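Local coordinates for galactofuranose-binding protein YtfQ (Escherichia coli, PDB 2VK2) that binds alpha- and beta-galactofuranose in the periplasm as the solute-binding component of the YtfQRT-YjfF ABC transporter, at residues V195-N199 with D200-I204; V105-N109 with I110-K114; K122-G126 with K127-V131; V86-D90 with R91-V95. All blocks are in the same frame, centred on the assembly; numbering follows the deposited sequence.

Contact 1: residues V195-N199 with D200-I204; sequences VYAHN and DDMVI. With GZL (beta-D-galactofuranose), chain B.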
loop_
_atom_site.group_PDB
_atom_site.type_symbol
_atom_site.label_atom_id
_atom_site.label_comp_id
_atom_site.label_asym_id
_atom_site.label_seq_id
_atom_site.Cartn_x
_atom_site.Cartn_y
_atom_site.Cartn_z
ATOM N N VAL A 195 9.779 6.494 -13.628
ATOM C CA VAL A 195 9.692 6.502 -12.173
ATOM C C VAL A 195 8.779 5.369 -11.725
ATOM O O VAL A 195 7.655 5.231 -12.214
ATOM C CB VAL A 195 9.216 7.866 -11.594
ATOM C CG1 VAL A 195 7.909 8.333 -12.239
ATOM C CG2 VAL A 195 9.070 7.784 -10.072
ATOM N N TYR A 196 9.304 4.544 -10.820
ATOM C CA TYR A 196 8.564 3.467 -10.183
ATOM C C TYR A 196 8.284 3.914 -8.762
ATOM O O TYR A 196 9.214 4.110 -7.981
ATOM C CB TYR A 196 9.389 2.173 -10.173
ATOM C CG TYR A 196 8.794 1.060 -9.330
ATOM C CD1 TYR A 196 7.450 0.713 -9.445
ATOM C CD2 TYR A 196 9.577 0.349 -8.421
ATOM C CE1 TYR A 196 6.899 -0.298 -8.676
ATOM C CE2 TYR A 196 9.033 -0.670 -7.648
ATOM C CZ TYR A 196 7.694 -0.990 -7.785
ATOM O OH TYR A 196 7.125 -1.996 -7.036
ATOM N N ALA A 197 7.011 4.092 -8.428
ATOM C CA ALA A 197 6.637 4.502 -7.082
ATOM C C ALA A 197 5.851 3.388 -6.416
ATOM O O ALA A 197 4.949 2.804 -7.015
ATOM C CB ALA A 197 5.827 5.780 -7.119
ATOM N N HIS A 198 6.185 3.099 -5.162
ATOM C CA HIS A 198 5.512 2.029 -4.426
ATOM C C HIS A 198 4.043 2.323 -4.142
ATOM O O HIS A 198 3.289 1.406 -3.846
ATOM C CB HIS A 198 6.249 1.722 -3.127
ATOM C CG HIS A 198 7.588 1.096 -3.336
ATOM N ND1 HIS A 198 8.348 0.626 -2.290
ATOM C CD2 HIS A 198 8.296 0.847 -4.463
ATOM C CE1 HIS A 198 9.478 0.132 -2.763
ATOM N NE2 HIS A 198 9.470 0.247 -4.078
ATOM N N ASN A 199 3.632 3.586 -4.235
ATOM C CA ASN A 199 2.211 3.898 -4.330
ATOM C C ASN A 199 1.924 5.003 -5.337
ATOM O O ASN A 199 2.820 5.757 -5.722
ATOM C CB ASN A 199 1.562 4.167 -2.951
ATOM C CG ASN A 199 1.855 5.553 -2.380
ATOM O OD1 ASN A 199 2.743 6.266 -2.828
ATOM N ND2 ASN A 199 1.109 5.916 -1.342
ATOM N N ASP A 200 0.670 5.062 -5.777
ATOM C CA ASP A 200 0.222 6.081 -6.726
ATOM C C ASP A 200 0.476 7.495 -6.224
ATOM O O ASP A 200 0.905 8.352 -6.988
ATOM C CB ASP A 200 -1.283 5.967 -7.000
ATOM C CG ASP A 200 -1.671 4.727 -7.789
ATOM O OD1 ASP A 200 -0.850 4.141 -8.532
ATOM O OD2 ASP A 200 -2.848 4.353 -7.670
ATOM N N ASP A 201 0.191 7.746 -4.947
ATOM C CA ASP A 201 0.308 9.100 -4.397
ATOM C C ASP A 201 1.706 9.679 -4.590
ATOM O O ASP A 201 1.847 10.821 -5.022
ATOM C CB ASP A 201 -0.088 9.143 -2.916
ATOM C CG ASP A 201 -1.594 9.201 -2.710
ATOM O OD1 ASP A 201 -2.339 8.601 -3.511
ATOM O OD2 ASP A 201 -2.033 9.849 -1.738
ATOM N N MET A 202 2.736 8.893 -4.290
ATOM C CA MET A 202 4.113 9.344 -4.508
ATOM C C MET A 202 4.369 9.670 -5.979
ATOM O O MET A 202 5.035 10.658 -6.282
ATOM C CB MET A 202 5.124 8.307 -4.019
ATOM C CG MET A 202 5.270 8.272 -2.509
ATOM S SD MET A 202 6.574 7.170 -1.937
ATOM C CE MET A 202 6.050 5.611 -2.649
ATOM N N VAL A 203 3.828 8.853 -6.880
ATOM C CA VAL A 203 4.018 9.082 -8.315
ATOM C C VAL A 203 3.223 10.299 -8.807
ATOM O O VAL A 203 3.636 10.962 -9.758
ATOM C CB VAL A 203 3.681 7.818 -9.160
ATOM C CG1 VAL A 203 2.386 7.994 -9.946
ATOM C CG2 VAL A 203 4.827 7.500 -10.108
ATOM N N ILE A 204 2.100 10.601 -8.161
ATOM C CA ILE A 204 1.322 11.794 -8.500
ATOM C C ILE A 204 2.109 13.053 -8.119
ATOM O O ILE A 204 2.112 14.037 -8.862
ATOM C CB ILE A 204 -0.073 11.761 -7.839
ATOM C CG1 ILE A 204 -0.924 10.665 -8.489
ATOM C CG2 ILE A 204 -0.773 13.104 -7.987
ATOM C CD1 ILE A 204 -2.134 10.258 -7.693
HETATM C C6 GZL B . -0.843 -1.197 1.084
HETATM C C5 GZL B . -0.200 -0.347 1.909
HETATM C C4 GZL B . 0.286 1.030 1.496
HETATM C C3 GZL B . -0.209 1.692 0.240
HETATM C C2 GZL B . -0.528 2.955 0.485
HETATM O O6 GZL B . -1.232 -2.408 1.494
HETATM O O5 GZL B . 0.118 -0.753 3.143
HETATM O O4 GZL B . -0.027 1.991 2.513
HETATM O O3 GZL B . -0.220 1.086 -0.942
HETATM C C1 GZL B . -0.410 3.245 1.938
HETATM O O2 GZL B . -0.936 3.892 -0.374
HETATM O O1 GZL B . 0.584 4.228 2.203
#
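N199 and M202 meet in the galactofuranose pocket, where the first turn of helix 200-212 is capped by a residue that also holds the sugar. N199 is the N-cap: its OD1 accepts the amide N of M202 at 3.0 Å, in a nearly straight bond whose donor stands above the plane of the side-chain amide. The other arm of the same amide reaches the ligand, ND2 of N199 giving an almost straight bond (174°) to O2 of the sugar at 3.0 Å; ND2 also bonds to F170 O. Bonds at both ends thus fix the rotation of the amide. With chi1 78° its CG sits between the backbone N and the carbonyl carbon, which brings OD1 over the helix start. With an alanine here, O2 of the sugar would probably lose this donor and the M202 amide its side-chain acceptor.

M202 runs at about a right angle to N199, its CG 3.2 Å from N199 OD1. A bend at its third torsion returns the methyl CE to the backbone N of H198, at 3.6 Å. Farther along the turn, V203 CG2 packs against the strand, 3.6 Å from A197 CB and 3.8 Å from V195 CG1.

D200 OD1 bonds to S225 and S244. The axes of strand 195-197 and helix 200-204 run at 143°, the turn that opens the beta-alpha-beta unit of strand 194-197, helix 200-212 and strand 222-225; V203 also touches I232 of helix 230-237.

Contact 2: residues V105-N109 with I110-K114; sequences VTADN and ILEGK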
loop_
_atom_site.group_PDB
_atom_site.type_symbol
_atom_site.label_atom_id
_atom_site.label_comp_id
_atom_site.label_asym_id
_atom_site.label_seq_id
_atom_site.Cartn_x
_atom_site.Cartn_y
_atom_site.Cartn_z
ATOM N N VAL A 105 -4.681 -9.916 6.159
ATOM C CA VAL A 105 -5.418 -9.615 4.936
ATOM C C VAL A 105 -4.579 -8.636 4.134
ATOM O O VAL A 105 -4.267 -7.548 4.610
ATOM C CB VAL A 105 -6.792 -8.991 5.230
ATOM C CG1 VAL A 105 -7.560 -8.769 3.926
ATOM C CG2 VAL A 105 -7.587 -9.874 6.181
ATOM N N THR A 106 -4.190 -9.023 2.925
ATOM C CA THR A 106 -3.211 -8.249 2.181
ATOM C C THR A 106 -3.172 -8.689 0.730
ATOM O O THR A 106 -3.591 -9.793 0.400
ATOM C CB THR A 106 -1.800 -8.422 2.816
ATOM O OG1 THR A 106 -0.834 -7.633 2.110
ATOM C CG2 THR A 106 -1.371 -9.888 2.801
ATOM N N ALA A 107 -2.686 -7.810 -0.137
ATOM C CA ALA A 107 -2.304 -8.220 -1.478
ATOM C C ALA A 107 -0.990 -8.996 -1.412
ATOM O O ALA A 107 -0.287 -8.982 -0.393
ATOM C CB ALA A 107 -2.153 -7.011 -2.381
ATOM N N ASP A 108 -0.682 -9.691 -2.499
ATOM C CA ASP A 108 0.655 -10.217 -2.729
ATOM C C ASP A 108 1.457 -9.034 -3.261
ATOM O O ASP A 108 1.352 -8.672 -4.431
ATOM C CB ASP A 108 0.600 -11.368 -3.733
ATOM C CG ASP A 108 1.967 -11.941 -4.066
ATOM O OD1 ASP A 108 2.997 -11.303 -3.756
ATOM O OD2 ASP A 108 2.002 -13.039 -4.661
ATOM N N ASN A 109 2.237 -8.411 -2.385
ATOM C CA ASN A 109 2.906 -7.157 -2.716
ATOM C C ASN A 109 4.142 -7.371 -3.582
ATOM O O ASN A 109 4.553 -6.471 -4.314
ATOM C CB ASN A 109 3.238 -6.389 -1.439
ATOM C CG ASN A 109 2.018 -6.173 -0.568
ATOM O OD1 ASN A 109 1.066 -5.498 -0.964
ATOM N ND2 ASN A 109 2.035 -6.755 0.617
ATOM N N ILE A 110 4.721 -8.568 -3.513
ATOM C CA ILE A 110 5.775 -8.950 -4.442
ATOM C C ILE A 110 5.188 -8.993 -5.853
ATOM O O ILE A 110 5.764 -8.439 -6.792
ATOM C CB ILE A 110 6.412 -10.312 -4.075
ATOM C CG1 ILE A 110 7.040 -10.252 -2.675
ATOM C CG2 ILE A 110 7.457 -10.695 -5.110
ATOM C CD1 ILE A 110 7.693 -11.537 -2.224
ATOM N N LEU A 111 4.027 -9.629 -5.992
ATOM C CA LEU A 111 3.317 -9.668 -7.272
ATOM C C LEU A 111 3.014 -8.273 -7.814
ATOM O O LEU A 111 3.173 -8.028 -9.003
ATOM C CB LEU A 111 2.014 -10.466 -7.153
ATOM C CG LEU A 111 1.101 -10.457 -8.386
ATOM C CD1 LEU A 111 1.783 -11.127 -9.574
ATOM C CD2 LEU A 111 -0.219 -11.135 -8.057
ATOM N N GLU A 112 2.570 -7.362 -6.955
ATOM C CA GLU A 112 2.281 -5.994 -7.391
ATOM C C GLU A 112 3.504 -5.371 -8.061
ATOM O O GLU A 112 3.391 -4.768 -9.129
ATOM C CB GLU A 112 1.849 -5.130 -6.212
ATOM C CG GLU A 112 0.483 -5.470 -5.636
ATOM C CD GLU A 112 0.190 -4.690 -4.377
ATOM O OE1 GLU A 112 1.143 -4.424 -3.620
ATOM O OE2 GLU A 112 -0.983 -4.332 -4.143
ATOM N N GLY A 113 4.668 -5.512 -7.434
ATOM C CA GLY A 113 5.914 -5.002 -8.005
ATOM C C GLY A 113 6.283 -5.693 -9.303
ATOM O O GLY A 113 6.740 -5.053 -10.252
ATOM N N LYS A 114 6.072 -7.004 -9.347
ATOM C CA LYS A 114 6.324 -7.800 -10.546
ATOM C C LYS A 114 5.449 -7.367 -11.718
ATOM O O LYS A 114 5.914 -7.318 -12.853
ATOM C CB LYS A 114 6.078 -9.277 -10.244
ATOM C CG LYS A 114 6.326 -10.223 -11.398
ATOM C CD LYS A 114 6.022 -11.647 -10.979
ATOM C CE LYS A 114 6.374 -12.646 -12.060
ATOM N NZ LYS A 114 5.574 -12.436 -13.293
#
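D108 OD1 receives the amide N of L111 at 3.0 Å, a nearly straight bond (170°), although the donor stands 67° out of the carboxylate plane. The carboxylate therefore lies across the start of the helix, with OD1 also 3.2 Å from the amide N of I110. CG of D108 lies opposite its backbone N across the CA-CB bond (chi1 178°), which carries the carboxylate toward those amides. Backbone bonds continue the turn: E112 N donates to D108 O at 3.1 Å, and G113 N to N109 O at 3.3 Å.

D108 is accordingly the N-cap of helix 109-124, which follows strand 103-106 of the parallel sheet through a short link. There T106 OG1 donates to A107 O at 2.9 Å, along a lone pair of that carbonyl. The helix N-terminus would be expected to favour the negative charge of D108, and a leucine in its place would probably leave the L111 amide without its side-chain acceptor.

Outward from the cap, the side chain of L111 crosses that of D108 at about a right angle, its CB 3.4 Å from D108 CG. E112 reaches back, its chain extended beyond CG, until OE2 lies 3.4 Å from A107 CB. Its other oxygen, OE1, forms a salt bridge with NE of the sugar-binding R146, so E112 is a second-shell residue of the pocket. A107 and E112 both touch L247.

Contact 3: residues K122-G126 with K127-V131; sequences KEVNG and KPCNV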
loop_
_atom_site.group_PDB
_atom_site.type_symbol
_atom_site.label_atom_id
_atom_site.label_comp_id
_atom_site.label_asym_id
_atom_site.label_seq_id
_atom_site.Cartn_x
_atom_site.Cartn_y
_atom_site.Cartn_z
ATOM N N LYS A 122 8.256 -5.043 -21.174
ATOM C CA LYS A 122 7.565 -5.066 -22.463
ATOM C C LYS A 122 7.498 -3.678 -23.102
ATOM O O LYS A 122 7.699 -3.536 -24.311
ATOM C CB LYS A 122 6.151 -5.630 -22.301
ATOM C CG LYS A 122 6.103 -7.119 -22.033
ATOM C CD LYS A 122 4.695 -7.577 -21.701
ATOM N N GLU A 123 7.219 -2.661 -22.291
ATOM C CA GLU A 123 7.060 -1.288 -22.776
ATOM C C GLU A 123 8.330 -0.753 -23.441
ATOM O O GLU A 123 8.270 -0.195 -24.537
ATOM C CB GLU A 123 6.639 -0.370 -21.622
ATOM C CG GLU A 123 6.420 1.098 -21.997
ATOM C CD GLU A 123 5.211 1.326 -22.888
ATOM O OE1 GLU A 123 4.287 0.484 -22.890
ATOM O OE2 GLU A 123 5.186 2.364 -23.581
ATOM N N VAL A 124 9.477 -0.913 -22.786
ATOM C CA VAL A 124 10.725 -0.367 -23.332
ATOM C C VAL A 124 11.376 -1.288 -24.373
ATOM O O VAL A 124 12.213 -0.836 -25.154
ATOM C CB VAL A 124 11.730 0.028 -22.226
ATOM C CG1 VAL A 124 11.079 1.007 -21.260
ATOM C CG2 VAL A 124 12.269 -1.194 -21.497
ATOM N N ASN A 125 10.991 -2.563 -24.383
ATOM C CA ASN A 125 11.323 -3.491 -25.469
ATOM C C ASN A 125 12.814 -3.537 -25.829
ATOM O O ASN A 125 13.198 -3.470 -27.000
ATOM C CB ASN A 125 10.483 -3.147 -26.707
ATOM C CG ASN A 125 10.435 -4.277 -27.724
ATOM O OD1 ASN A 125 10.465 -5.455 -27.368
ATOM N ND2 ASN A 125 10.345 -3.917 -28.999
ATOM N N GLY A 126 13.652 -3.641 -24.802
ATOM C CA GLY A 126 15.092 -3.787 -24.988
ATOM C C GLY A 126 15.878 -2.490 -24.979
ATOM O O GLY A 126 17.105 -2.514 -24.913
ATOM N N LYS A 127 15.187 -1.353 -25.047
ATOM C CA LYS A 127 15.850 -0.053 -25.115
ATOM C C LYS A 127 16.356 0.393 -23.744
ATOM O O LYS A 127 15.806 -0.018 -22.719
ATOM C CB LYS A 127 14.900 0.997 -25.691
ATOM C CG LYS A 127 14.482 0.694 -27.127
ATOM C CD LYS A 127 13.597 1.778 -27.721
ATOM C CE LYS A 127 12.190 1.722 -27.148
ATOM N NZ LYS A 127 11.295 2.737 -27.759
ATOM N N PRO A 128 17.399 1.246 -23.714
ATOM C CA PRO A 128 17.920 1.696 -22.424
ATOM C C PRO A 128 16.861 2.437 -21.621
ATOM O O PRO A 128 16.115 3.246 -22.179
ATOM C CB PRO A 128 19.064 2.645 -22.808
ATOM C CG PRO A 128 19.401 2.312 -24.209
ATOM C CD PRO A 128 18.136 1.844 -24.842
ATOM N N CYS A 129 16.812 2.150 -20.310
ATOM C CA CYS A 129 15.819 2.772 -19.441
ATOM C C CYS A 129 16.336 2.884 -18.036
ATOM O O CYS A 129 16.413 1.917 -17.340
ATOM C CB CYS A 129 14.531 1.968 -19.462
ATOM S SG CYS A 129 13.196 2.705 -18.466
ATOM N N ASN A 130 16.675 4.065 -17.675
ATOM C CA ASN A 130 17.023 4.380 -16.292
ATOM C C ASN A 130 15.786 4.640 -15.465
ATOM O O ASN A 130 14.990 5.511 -15.782
ATOM C CB ASN A 130 17.908 5.617 -16.230
ATOM C CG ASN A 130 19.332 5.347 -16.766
ATOM O OD1 ASN A 130 19.780 4.272 -16.840
ATOM N ND2 ASN A 130 19.981 6.395 -17.119
ATOM N N VAL A 131 15.677 3.860 -14.390
ATOM C CA VAL A 131 14.553 3.939 -13.473
ATOM C C VAL A 131 14.958 4.673 -12.202
ATOM O O VAL A 131 16.051 4.463 -11.675
ATOM C CB VAL A 131 14.052 2.525 -13.104
ATOM C CG1 VAL A 131 12.962 2.591 -12.038
ATOM C CG2 VAL A 131 13.546 1.806 -14.343
#
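V124 and K127 are the ends of a type I' beta turn, closed by K127 N donating to V124 O at 3.0 Å in a nearly straight bond, the donor standing above the plane of the carbonyl. The chain leaves helix 109-124 at N125, whose phi is positive (51°). G126 also has positive phi (93°), and at its backbone angles any side chain would collide with the carbonyl O of N125.

The K127 side chain bends back over the turn. Its CG lies beside the backbone N, and the bend at chi3 (-74°) brings CE to 3.2 Å from V124 O, the oxygen that its own amide N grips. V124 is buried and packs on the next strand: its CG1 lies 3.9 Å from C129 SG and 4.0 Å from C129 CB, while its CG2 is 3.9 Å from K127 O. Here the last turn of the helix meets the start of that strand.

C129 is joined by a disulfide to C193, just before strand 194-197. V124 also touches I160 of strand 160-167. C129 shares backbone hydrogen bonds with N159 and K161 on one side, and N130 pairs with C193 and M194 on the other, so strand 129-135 lies between strands 160-167 and 194-197.

Contact 4: residues V86-D90 with R91-V95; sequences VFLLD and RSIDV. With GZL (beta-D-galactofuranose), chain B.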
loop_
_atom_site.group_PDB
_atom_site.type_symbol
_atom_site.label_atom_id
_atom_site.label_comp_id
_atom_site.label_asym_id
_atom_site.label_seq_id
_atom_site.Cartn_x
_atom_site.Cartn_y
_atom_site.Cartn_z
ATOM N N VAL A 86 -6.208 -10.979 17.131
ATOM C CA VAL A 86 -5.604 -9.891 16.370
ATOM C C VAL A 86 -5.609 -10.230 14.886
ATOM O O VAL A 86 -5.263 -11.344 14.489
ATOM C CB VAL A 86 -4.159 -9.616 16.839
ATOM C CG1 VAL A 86 -3.463 -8.617 15.914
ATOM C CG2 VAL A 86 -4.166 -9.105 18.270
ATOM N N PHE A 87 -6.020 -9.257 14.075
ATOM C CA PHE A 87 -6.056 -9.395 12.624
ATOM C C PHE A 87 -5.190 -8.301 12.021
ATOM O O PHE A 87 -5.319 -7.136 12.383
ATOM C CB PHE A 87 -7.496 -9.269 12.117
ATOM C CG PHE A 87 -8.436 -10.282 12.710
ATOM C CD1 PHE A 87 -8.834 -11.393 11.978
ATOM C CD2 PHE A 87 -8.914 -10.132 14.005
ATOM C CE1 PHE A 87 -9.693 -12.336 12.528
ATOM C CE2 PHE A 87 -9.771 -11.070 14.556
ATOM C CZ PHE A 87 -10.159 -12.172 13.820
ATOM N N LEU A 88 -4.290 -8.686 11.124
ATOM C CA LEU A 88 -3.404 -7.728 10.475
ATOM C C LEU A 88 -3.988 -7.337 9.124
ATOM O O LEU A 88 -4.449 -8.192 8.376
ATOM C CB LEU A 88 -2.002 -8.318 10.306
ATOM C CG LEU A 88 -1.337 -8.796 11.602
ATOM C CD1 LEU A 88 0.027 -9.389 11.296
ATOM C CD2 LEU A 88 -1.224 -7.670 12.621
ATOM N N LEU A 89 -3.983 -6.029 8.850
ATOM C CA LEU A 89 -4.522 -5.480 7.567
ATOM C C LEU A 89 -3.433 -4.764 6.812
ATOM O O LEU A 89 -2.753 -3.936 7.331
ATOM C CB LEU A 89 -5.669 -4.494 7.876
ATOM C CG LEU A 89 -7.052 -5.054 8.280
ATOM C CD1 LEU A 89 -7.070 -5.984 9.514
ATOM C CD2 LEU A 89 -7.987 -3.854 8.468
ATOM N N ASP A 90 -3.354 -5.177 5.544
ATOM C CA ASP A 90 -2.650 -4.448 4.455
ATOM C C ASP A 90 -1.118 -4.362 4.522
ATOM O O ASP A 90 -0.497 -4.185 3.520
ATOM C CB ASP A 90 -3.334 -3.078 4.175
ATOM C CG ASP A 90 -2.853 -1.946 5.053
ATOM O OD1 ASP A 90 -1.707 -1.582 5.012
ATOM O OD2 ASP A 90 -3.681 -1.352 5.743
ATOM N N ARG A 91 -0.558 -4.550 5.703
ATOM C CA ARG A 91 0.914 -4.831 5.871
ATOM C C ARG A 91 1.093 -6.043 6.783
ATOM O O ARG A 91 0.230 -6.371 7.515
ATOM C CB ARG A 91 1.640 -3.624 6.456
ATOM C CG ARG A 91 1.457 -2.333 5.576
ATOM C CD ARG A 91 2.354 -1.223 6.032
ATOM N NE ARG A 91 2.051 -0.008 5.182
ATOM C CZ ARG A 91 2.422 1.218 5.468
ATOM N NH1 ARG A 91 3.216 1.511 6.468
ATOM N NH2 ARG A 91 2.002 2.221 4.727
ATOM N N SER A 92 2.280 -6.608 6.650
ATOM C CA SER A 92 2.617 -7.835 7.359
ATOM C C SER A 92 3.686 -7.587 8.416
ATOM O O SER A 92 4.350 -6.551 8.424
ATOM C CB SER A 92 3.111 -8.886 6.366
ATOM O OG SER A 92 2.090 -9.263 5.457
ATOM N N ILE A 93 3.844 -8.556 9.312
ATOM C CA ILE A 93 4.889 -8.497 10.326
ATOM C C ILE A 93 5.826 -9.684 10.178
ATOM O O ILE A 93 5.473 -10.706 9.584
ATOM C CB ILE A 93 4.309 -8.422 11.763
ATOM C CG1 ILE A 93 3.589 -9.719 12.147
ATOM C CG2 ILE A 93 3.370 -7.222 11.888
ATOM C CD1 ILE A 93 3.049 -9.707 13.568
ATOM N N ASP A 94 7.028 -9.510 10.715
ATOM C CA ASP A 94 8.039 -10.555 10.718
ATOM C C ASP A 94 8.202 -11.057 12.150
ATOM O O ASP A 94 8.906 -10.449 12.952
ATOM C CB ASP A 94 9.360 -10.011 10.167
ATOM C CG ASP A 94 10.409 -11.093 9.959
ATOM O OD1 ASP A 94 10.046 -12.281 9.823
ATOM O OD2 ASP A 94 11.608 -10.746 9.923
ATOM N N VAL A 95 7.514 -12.151 12.463
ATOM C CA VAL A 95 7.621 -12.789 13.775
ATOM C C VAL A 95 7.811 -14.285 13.581
ATOM O O VAL A 95 7.314 -14.864 12.612
ATOM C CB VAL A 95 6.371 -12.548 14.655
ATOM C CG1 VAL A 95 6.197 -11.067 14.946
ATOM C CG2 VAL A 95 5.119 -13.129 14.003
HETATM C C6 GZL B . -0.843 -1.197 1.084
HETATM C C5 GZL B . -0.200 -0.347 1.909
HETATM C C4 GZL B . 0.286 1.030 1.496
HETATM C C3 GZL B . -0.209 1.692 0.240
HETATM C C2 GZL B . -0.528 2.955 0.485
HETATM O O6 GZL B . -1.232 -2.408 1.494
HETATM O O5 GZL B . 0.118 -0.753 3.143
HETATM O O4 GZL B . -0.027 1.991 2.513
HETATM O O3 GZL B . -0.220 1.086 -0.942
HETATM C C1 GZL B . -0.410 3.245 1.938
HETATM O O2 GZL B . -0.936 3.892 -0.374
HETATM O O1 GZL B . 0.584 4.228 2.203
#
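D90 and R91 form one wall of the galactofuranose pocket, and hydrogen bonds to the sugar dominate their contact. D90 OD1 accepts from O5 of the sugar at 2.7 Å, while the backbone O of D90 accepts from sugar O6 at 2.8 Å. R91 uses two N-H groups: NE donates to O5 at 2.9 Å with an angle of 160°, and NH2 to O4 at 3.0 Å with 169°. O5 is thus gripped as donor and acceptor at once, lying at the guanidinium edge near its plane. The extended chain of R91 from CG to NE carries the guanidinium alongside the ligand, and NH1 bonds to V67 O. In the backbone, R91 N makes a weak bond to L89 O at 2.8 Å.

Charge interactions are looser. D90 OD1 is 4.1 Å from R91 NE and well out of the guanidinium plane, so no N-H of R91 points at it and the relation is electrostatic. D90 OD2 instead forms a salt bridge with R17.

The apolar part lies behind the pocket wall. L88 CD1 meets I93 CG1 at 3.7 Å, the side chains at about a right angle. I93 has CG1 between its backbone N and carbonyl carbon (chi1 67°), directing that branch to the leucine.

Strand 86-89 lies between strands 61-64 and 103-106 of the parallel sheet; L88 touches I64 and T104, while I93 packs on L76 of helix 73-81.

How the contacts relate
Contacts 1 and 4 hold the sugar from opposite sides of the chain's centre: their centres are 23 Å apart and their nearest atoms about 7 Å, with galactofuranose bonded to both. This is the two-lobed arrangement of periplasmic binding proteins, one sheet in each lobe. Contact 2 joins contact 4 through neighbouring strands, with V105 O 2.7 Å from D90 N, and meets contact 1 where Y196 OH packs 3.4 Å from G113 CA. Helix 109-124 then runs from contact 2 to contact 3, whose centres are 23 Å apart. Contact 3, distant from the pocket, touches contact 1 within the second sheet, V131 CG1 lying 4.1 Å from Y196 CB.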